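Local coordinates for protein probable cobalt-precorrin-6B C(15)-methyltransferase (decarboxylating) (Methanothermobacter thermautotrophicus, PDB 1L3I) that probably methylates C-15 of cobalt-precorrin-6B with S-adenosyl-L-methionine and decarboxylates C-12, giving cobalt-precorrin-7 on the anaerobic route to adenosylcobalamin, at residues Val36-Gly41 with Asp102-Gly107; Asp90-Leu95 with Leu113-Arg118. All coordinates share one frame; numbering follows the deposited sequence.

Interaction 1 (Val36-Gly41 with Asp102-Gly107); sequences VAVDVG and DIAVVG. With SAH (S-adenosyl-L-homocysteine), chain G.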
loop_
_atom_site.group_PDB
_atom_site.type_symbol
_atom_site.label_atom_id
_atom_site.label_comp_id
_atom_site.label_asym_id
_atom_site.label_seq_id
_atom_site.Cartn_x
_atom_site.Cartn_y
_atom_site.Cartn_z
ATOM N N VAL A 36 -12.157 23.684 21.265
ATOM C CA VAL A 36 -10.922 24.450 21.347
ATOM C C VAL A 36 -9.868 23.442 20.898
ATOM O O VAL A 36 -9.749 22.370 21.488
ATOM C CB VAL A 36 -10.619 24.906 22.795
ATOM C CG1 VAL A 36 -9.269 25.618 22.856
ATOM C CG2 VAL A 36 -11.720 25.812 23.302
ATOM N N ALA A 37 -9.135 23.752 19.841
ATOM C CA ALA A 37 -8.149 22.824 19.340
ATOM C C ALA A 37 -6.755 23.394 19.340
ATOM O O ALA A 37 -6.574 24.606 19.337
ATOM C CB ALA A 37 -8.533 22.401 17.930
ATOM N N VAL A 38 -5.765 22.507 19.362
ATOM C CA VAL A 38 -4.365 22.919 19.292
ATOM C C VAL A 38 -3.694 22.084 18.209
ATOM O O VAL A 38 -3.914 20.877 18.120
ATOM C CB VAL A 38 -3.602 22.770 20.647
ATOM C CG1 VAL A 38 -3.541 21.328 21.083
ATOM C CG2 VAL A 38 -2.197 23.322 20.518
ATOM N N ASP A 39 -2.960 22.755 17.327
ATOM C CA ASP A 39 -2.234 22.089 16.258
ATOM C C ASP A 39 -0.757 22.263 16.567
ATOM O O ASP A 39 -0.188 23.335 16.360
ATOM C CB ASP A 39 -2.593 22.702 14.898
ATOM C CG ASP A 39 -1.901 22.005 13.727
ATOM O OD1 ASP A 39 -1.439 20.861 13.878
ATOM O OD2 ASP A 39 -1.807 22.602 12.648
ATOM N N VAL A 40 -0.151 21.223 17.139
ATOM C CA VAL A 40 1.260 21.245 17.494
ATOM C C VAL A 40 2.099 20.985 16.247
ATOM O O VAL A 40 2.068 19.875 15.686
ATOM C CB VAL A 40 1.570 20.194 18.583
ATOM C CG1 VAL A 40 3.032 20.218 18.960
ATOM C CG2 VAL A 40 0.705 20.434 19.809
ATOM N N GLY A 41 2.846 22.001 15.811
ATOM C CA GLY A 41 3.664 21.868 14.623
ATOM C C GLY A 41 2.775 22.114 13.432
ATOM O O GLY A 41 2.543 21.226 12.629
ATOM N N ASP A 102 -10.091 20.468 23.504
ATOM C CA ASP A 102 -11.011 19.398 23.169
ATOM C C ASP A 102 -10.350 18.512 22.120
ATOM O O ASP A 102 -10.595 17.305 22.077
ATOM C CB ASP A 102 -12.297 19.977 22.604
ATOM C CG ASP A 102 -13.039 20.826 23.613
ATOM O OD1 ASP A 102 -13.540 20.248 24.605
ATOM O OD2 ASP A 102 -13.105 22.065 23.437
ATOM N N ILE A 103 -9.524 19.130 21.276
ATOM C CA ILE A 103 -8.832 18.436 20.207
ATOM C C ILE A 103 -7.355 18.822 20.182
ATOM O O ILE A 103 -7.003 19.997 20.284
ATOM C CB ILE A 103 -9.443 18.789 18.830
ATOM C CG1 ILE A 103 -10.915 18.388 18.772
ATOM C CG2 ILE A 103 -8.670 18.126 17.703
ATOM C CD1 ILE A 103 -11.648 19.006 17.605
ATOM N N ALA A 104 -6.494 17.828 20.034
ATOM C CA ALA A 104 -5.062 18.049 19.946
ATOM C C ALA A 104 -4.495 17.212 18.793
ATOM O O ALA A 104 -4.612 15.978 18.780
ATOM C CB ALA A 104 -4.382 17.663 21.248
ATOM N N VAL A 105 -3.931 17.896 17.802
ATOM C CA VAL A 105 -3.302 17.247 16.651
ATOM C C VAL A 105 -1.807 17.550 16.729
ATOM O O VAL A 105 -1.390 18.723 16.803
ATOM C CB VAL A 105 -3.846 17.768 15.306
ATOM C CG1 VAL A 105 -3.072 17.126 14.123
ATOM C CG2 VAL A 105 -5.353 17.492 15.222
ATOM N N VAL A 106 -1.000 16.502 16.786
ATOM C CA VAL A 106 0.437 16.688 16.849
ATOM C C VAL A 106 0.998 16.423 15.461
ATOM O O VAL A 106 1.144 15.268 15.060
ATOM C CB VAL A 106 1.098 15.745 17.885
ATOM C CG1 VAL A 106 2.572 16.099 18.043
ATOM C CG2 VAL A 106 0.381 15.860 19.215
ATOM N N GLY A 107 1.279 17.500 14.731
ATOM C CA GLY A 107 1.816 17.390 13.383
ATOM C C GLY A 107 3.330 17.287 13.312
ATOM O O GLY A 107 3.873 17.003 12.240
HETATM N N SAH G . 0.650 19.303 9.268
HETATM C CA SAH G . 1.262 20.482 8.646
HETATM C CB SAH G . 2.782 20.278 8.409
HETATM C CG SAH G . 3.573 20.027 9.724
HETATM S SD SAH G . 5.351 19.812 9.564
HETATM C C SAH G . 0.549 20.768 7.332
HETATM O O SAH G . -0.391 20.015 7.021
HETATM O OXT SAH G . 0.920 21.742 6.646
HETATM C "C5'" SAH G . 5.850 19.601 11.256
HETATM C "C4'" SAH G . 6.074 20.890 11.963
HETATM O "O4'" SAH G . 6.495 20.507 13.286
HETATM C "C3'" SAH G . 7.233 21.838 11.376
HETATM O "O3'" SAH G . 6.853 23.148 10.842
HETATM C "C2'" SAH G . 8.179 21.881 12.598
HETATM O "O2'" SAH G . 9.019 23.035 12.758
HETATM C "C1'" SAH G . 7.211 21.624 13.730
HETATM N N9 SAH G . 7.712 21.163 15.019
HETATM C C8 SAH G . 8.463 19.991 15.282
HETATM N N7 SAH G . 8.730 19.878 16.548
HETATM C C5 SAH G . 8.153 21.013 17.162
HETATM C C6 SAH G . 8.092 21.469 18.491
HETATM N N6 SAH G . 8.651 20.791 19.500
HETATM N N1 SAH G . 7.437 22.630 18.771
HETATM C C2 SAH G . 6.885 23.290 17.760
HETATM N N3 SAH G . 6.874 22.968 16.479
HETATM C C4 SAH G . 7.525 21.813 16.232
#

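Interaction 2 (Asp90-Leu95 with Leu113-Arg118); sequences DAPEAL and LQEILR. With SAH (S-adenosyl-L-homocysteine), chain G.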
loop_
_atom_site.group_PDB
_atom_site.type_symbol
_atom_site.label_atom_id
_atom_site.label_comp_id
_atom_site.label_asym_id
_atom_site.label_seq_id
_atom_site.Cartn_x
_atom_site.Cartn_y
_atom_site.Cartn_z
ATOM N N ASP A 90 8.837 26.606 20.965
ATOM C CA ASP A 90 8.878 25.178 21.199
ATOM C C ASP A 90 7.540 24.789 21.847
ATOM O O ASP A 90 7.059 25.468 22.748
ATOM C CB ASP A 90 10.061 24.867 22.114
ATOM C CG ASP A 90 10.484 23.419 22.045
ATOM O OD1 ASP A 90 10.603 22.873 20.919
ATOM O OD2 ASP A 90 10.710 22.835 23.127
ATOM N N ALA A 91 6.961 23.695 21.372
ATOM C CA ALA A 91 5.666 23.208 21.837
ATOM C C ALA A 91 5.378 23.112 23.332
ATOM O O ALA A 91 4.356 23.631 23.788
ATOM C CB ALA A 91 5.323 21.878 21.167
ATOM N N PRO A 92 6.239 22.432 24.114
ATOM C CA PRO A 92 5.920 22.346 25.549
ATOM C C PRO A 92 5.709 23.700 26.232
ATOM O O PRO A 92 4.702 23.887 26.920
ATOM C CB PRO A 92 7.095 21.561 26.104
ATOM C CG PRO A 92 7.449 20.657 24.943
ATOM C CD PRO A 92 7.449 21.659 23.813
ATOM N N GLU A 93 6.607 24.653 25.963
ATOM C CA GLU A 93 6.517 26.001 26.525
ATOM C C GLU A 93 5.190 26.631 26.133
ATOM O O GLU A 93 4.474 27.164 26.989
ATOM C CB GLU A 93 7.685 26.882 26.025
ATOM C CG GLU A 93 7.438 28.426 25.970
ATOM C CD GLU A 93 6.880 28.922 24.614
ATOM O OE1 GLU A 93 7.463 28.568 23.554
ATOM O OE2 GLU A 93 5.862 29.672 24.600
ATOM N N ALA A 94 4.877 26.553 24.838
ATOM C CA ALA A 94 3.663 27.128 24.255
ATOM C C ALA A 94 2.392 26.471 24.766
ATOM O O ALA A 94 1.407 27.159 25.054
ATOM C CB ALA A 94 3.723 27.038 22.750
ATOM N N LEU A 95 2.418 25.143 24.871
ATOM C CA LEU A 95 1.262 24.367 25.334
ATOM C C LEU A 95 0.821 24.751 26.741
ATOM O O LEU A 95 -0.365 24.707 27.049
ATOM C CB LEU A 95 1.552 22.862 25.284
ATOM C CG LEU A 95 1.420 22.142 23.944
ATOM C CD1 LEU A 95 2.061 20.780 24.079
ATOM C CD2 LEU A 95 -0.048 22.033 23.524
ATOM N N LEU A 113 8.202 14.408 21.678
ATOM C CA LEU A 113 6.876 13.797 21.615
ATOM C C LEU A 113 6.296 13.422 22.975
ATOM O O LEU A 113 5.172 13.805 23.324
ATOM C CB LEU A 113 6.879 12.565 20.705
ATOM C CG LEU A 113 5.512 11.898 20.586
ATOM C CD1 LEU A 113 4.511 12.820 19.894
ATOM C CD2 LEU A 113 5.660 10.588 19.848
ATOM N N GLN A 114 7.080 12.675 23.740
ATOM C CA GLN A 114 6.667 12.218 25.062
ATOM C C GLN A 114 6.229 13.369 25.963
ATOM O O GLN A 114 5.165 13.314 26.582
ATOM C CB GLN A 114 7.817 11.458 25.697
ATOM C CG GLN A 114 7.490 10.819 27.015
ATOM C CD GLN A 114 8.667 10.047 27.550
ATOM O OE1 GLN A 114 9.658 10.635 28.011
ATOM N NE2 GLN A 114 8.583 8.721 27.479
ATOM N N GLU A 115 7.046 14.417 26.004
ATOM C CA GLU A 115 6.777 15.602 26.821
ATOM C C GLU A 115 5.495 16.292 26.361
ATOM O O GLU A 115 4.642 16.646 27.180
ATOM C CB GLU A 115 7.955 16.569 26.701
ATOM C CG GLU A 115 7.877 17.794 27.572
ATOM C CD GLU A 115 9.086 18.709 27.406
ATOM O OE1 GLU A 115 10.009 18.367 26.622
ATOM O OE2 GLU A 115 9.112 19.778 28.067
ATOM N N ILE A 116 5.403 16.505 25.044
ATOM C CA ILE A 116 4.276 17.145 24.375
ATOM C C ILE A 116 2.996 16.398 24.704
ATOM O O ILE A 116 1.990 17.019 25.043
ATOM C CB ILE A 116 4.490 17.142 22.836
ATOM C CG1 ILE A 116 5.607 18.109 22.458
ATOM C CG2 ILE A 116 3.204 17.502 22.084
ATOM C CD1 ILE A 116 5.987 18.020 20.992
ATOM N N LEU A 117 3.039 15.070 24.634
ATOM C CA LEU A 117 1.853 14.268 24.934
ATOM C C LEU A 117 1.433 14.338 26.406
ATOM O O LEU A 117 0.266 14.596 26.697
ATOM C CB LEU A 117 2.043 12.812 24.494
ATOM C CG LEU A 117 1.997 12.525 22.996
ATOM C CD1 LEU A 117 2.186 11.037 22.823
ATOM C CD2 LEU A 117 0.687 12.998 22.366
ATOM N N ARG A 118 2.384 14.156 27.325
ATOM C CA ARG A 118 2.104 14.225 28.761
ATOM C C ARG A 118 1.393 15.527 29.082
ATOM O O ARG A 118 0.438 15.527 29.840
ATOM C CB ARG A 118 3.386 14.178 29.578
ATOM C CG ARG A 118 3.967 12.802 29.803
ATOM C CD ARG A 118 5.170 12.937 30.702
ATOM N NE ARG A 118 5.940 11.718 30.840
ATOM C CZ ARG A 118 7.257 11.649 30.674
ATOM N NH1 ARG A 118 7.956 12.738 30.344
ATOM N NH2 ARG A 118 7.904 10.498 30.885
HETATM N N SAH G . 0.650 19.303 9.268
HETATM C CA SAH G . 1.262 20.482 8.646
HETATM C CB SAH G . 2.782 20.278 8.409
HETATM C CG SAH G . 3.573 20.027 9.724
HETATM S SD SAH G . 5.351 19.812 9.564
HETATM C C SAH G . 0.549 20.768 7.332
HETATM O O SAH G . -0.391 20.015 7.021
HETATM O OXT SAH G . 0.920 21.742 6.646
HETATM C "C5'" SAH G . 5.850 19.601 11.256
HETATM C "C4'" SAH G . 6.074 20.890 11.963
HETATM O "O4'" SAH G . 6.495 20.507 13.286
HETATM C "C3'" SAH G . 7.233 21.838 11.376
HETATM O "O3'" SAH G . 6.853 23.148 10.842
HETATM C "C2'" SAH G . 8.179 21.881 12.598
HETATM O "O2'" SAH G . 9.019 23.035 12.758
HETATM C "C1'" SAH G . 7.211 21.624 13.730
HETATM N N9 SAH G . 7.712 21.163 15.019
HETATM C C8 SAH G . 8.463 19.991 15.282
HETATM N N7 SAH G . 8.730 19.878 16.548
HETATM C C5 SAH G . 8.153 21.013 17.162
HETATM C C6 SAH G . 8.092 21.469 18.491
HETATM N N6 SAH G . 8.651 20.791 19.500
HETATM N N1 SAH G . 7.437 22.630 18.771
HETATM C C2 SAH G . 6.885 23.290 17.760
HETATM N N3 SAH G . 6.874 22.968 16.479
HETATM C C4 SAH G . 7.525 21.813 16.232
#

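Interaction 1 (Val36-Gly41 with Asp102-Gly107)
Two amides grip the carbonyl oxygen Val36 O where the strands meet: Asp102 N approaches in the carbonyl plane at 2.8 Å, and Ile103 N, tilted out of that plane, makes a longer bond of 3.3 Å. The chain turns a corner at Asp102, and the Asp102 carboxylate folds back, OD2 taking Val36 N on its anti lone pair at 2.9 Å. From here the two strands run parallel as central neighbours in the Rossmann-like sheet of a class I methyltransferase. Val38 N donates to Ile103 O and Val38 O accepts from Val105 N; Val40 N donates to Val105 O, and Gly107 N reaches Val40 O at 2.7 Å. Side chains pair across the strands on both faces. Ala37 CB meets Ile103 CB on one; on the other, covered by helices 91-95 and 113-122, Val38 CG1 packs on Ala104 CB at 3.8 Å. Asp39 OD2 is hydrogen-bonded to Thr48 OG1. Each strand is followed directly by a glycine of the S-adenosyl-L-homocysteine pocket, Gly41 and Gly107; Gly41, with positive phi, begins the glycine-rich turn. Gly41 O lies 3.3 Å from CG of the ligand, and Gly107 O 3.4 Å from its C5'.

Interaction 2 (Asp90-Leu95 with Leu113-Arg118)
Apolar contacts between Ile116 and three residues of the 91-95 helix form the centre of this interface. The end of the isoleucine, CD1, lies 3.9 Å from Ala91 CB, while CG1 meets the proline ring at Pro92 CG. The other branch of Ile116, CG2, is anti to the backbone N and touches Leu95 CD1 at 4.0 Å, the two side chains crossing at about a right angle. Leu95 CD1 also comes close to Ile116 O, so the leucine rests against backbone as well as side chain.

A second kind of contact sets a carboxylate against a ring. With chi2 at 180°, Glu115 CD is carried out to Pro92 CG, 3.5 Å away; the two side chains cross at about a right angle, and Glu115 OE2 comes within 3.3 Å of Pro92 CB.

The helices run nearly parallel, their segment axes inclined by 10° and 9.5 Å apart at closest approach. They flank strand 101-106 in sequence and lie on the same face of the Rossmann-like sheet, with Ala91, Leu95 and Ile116 all touching Val40 of strand 36-40.

Ligand contacts gather at the start of helix 91-95. Ala91 N donates to N1 of S-adenosyl-L-homocysteine at 2.9 Å, and Ala91 CB also approaches that nitrogen. Asp90 OD1 sits 3.2 Å from the adenine N6 and forms a salt bridge with Arg63. From helix 113-122, Ile116 CD1 comes to 4.1 Å from N6, bringing a methyl group to the amino end of the base.

Interaction 1 lies near the centre of the chain and interaction 2 farther out, in the helical layer over one face of the same sheet. Both are buried, with Glu115 at a partly exposed edge of the second. The first depends on regular backbone hydrogen bonding between strands; the second joins its helices through side-chain packing. They meet directly, with Val40 CG1 3.6 Å from Ala91 CB and Val38 CG2 against Leu95 CD2. Their segments alternate along the chain, strand 101-106 leading from one helix to the other. Both reach the bound S-adenosyl-L-homocysteine, but at different parts: 36-41 and 102-107 bring glycine carbonyls to its homocysteine chain and ribose C5', whereas 90-95 and 113-118 border the adenine.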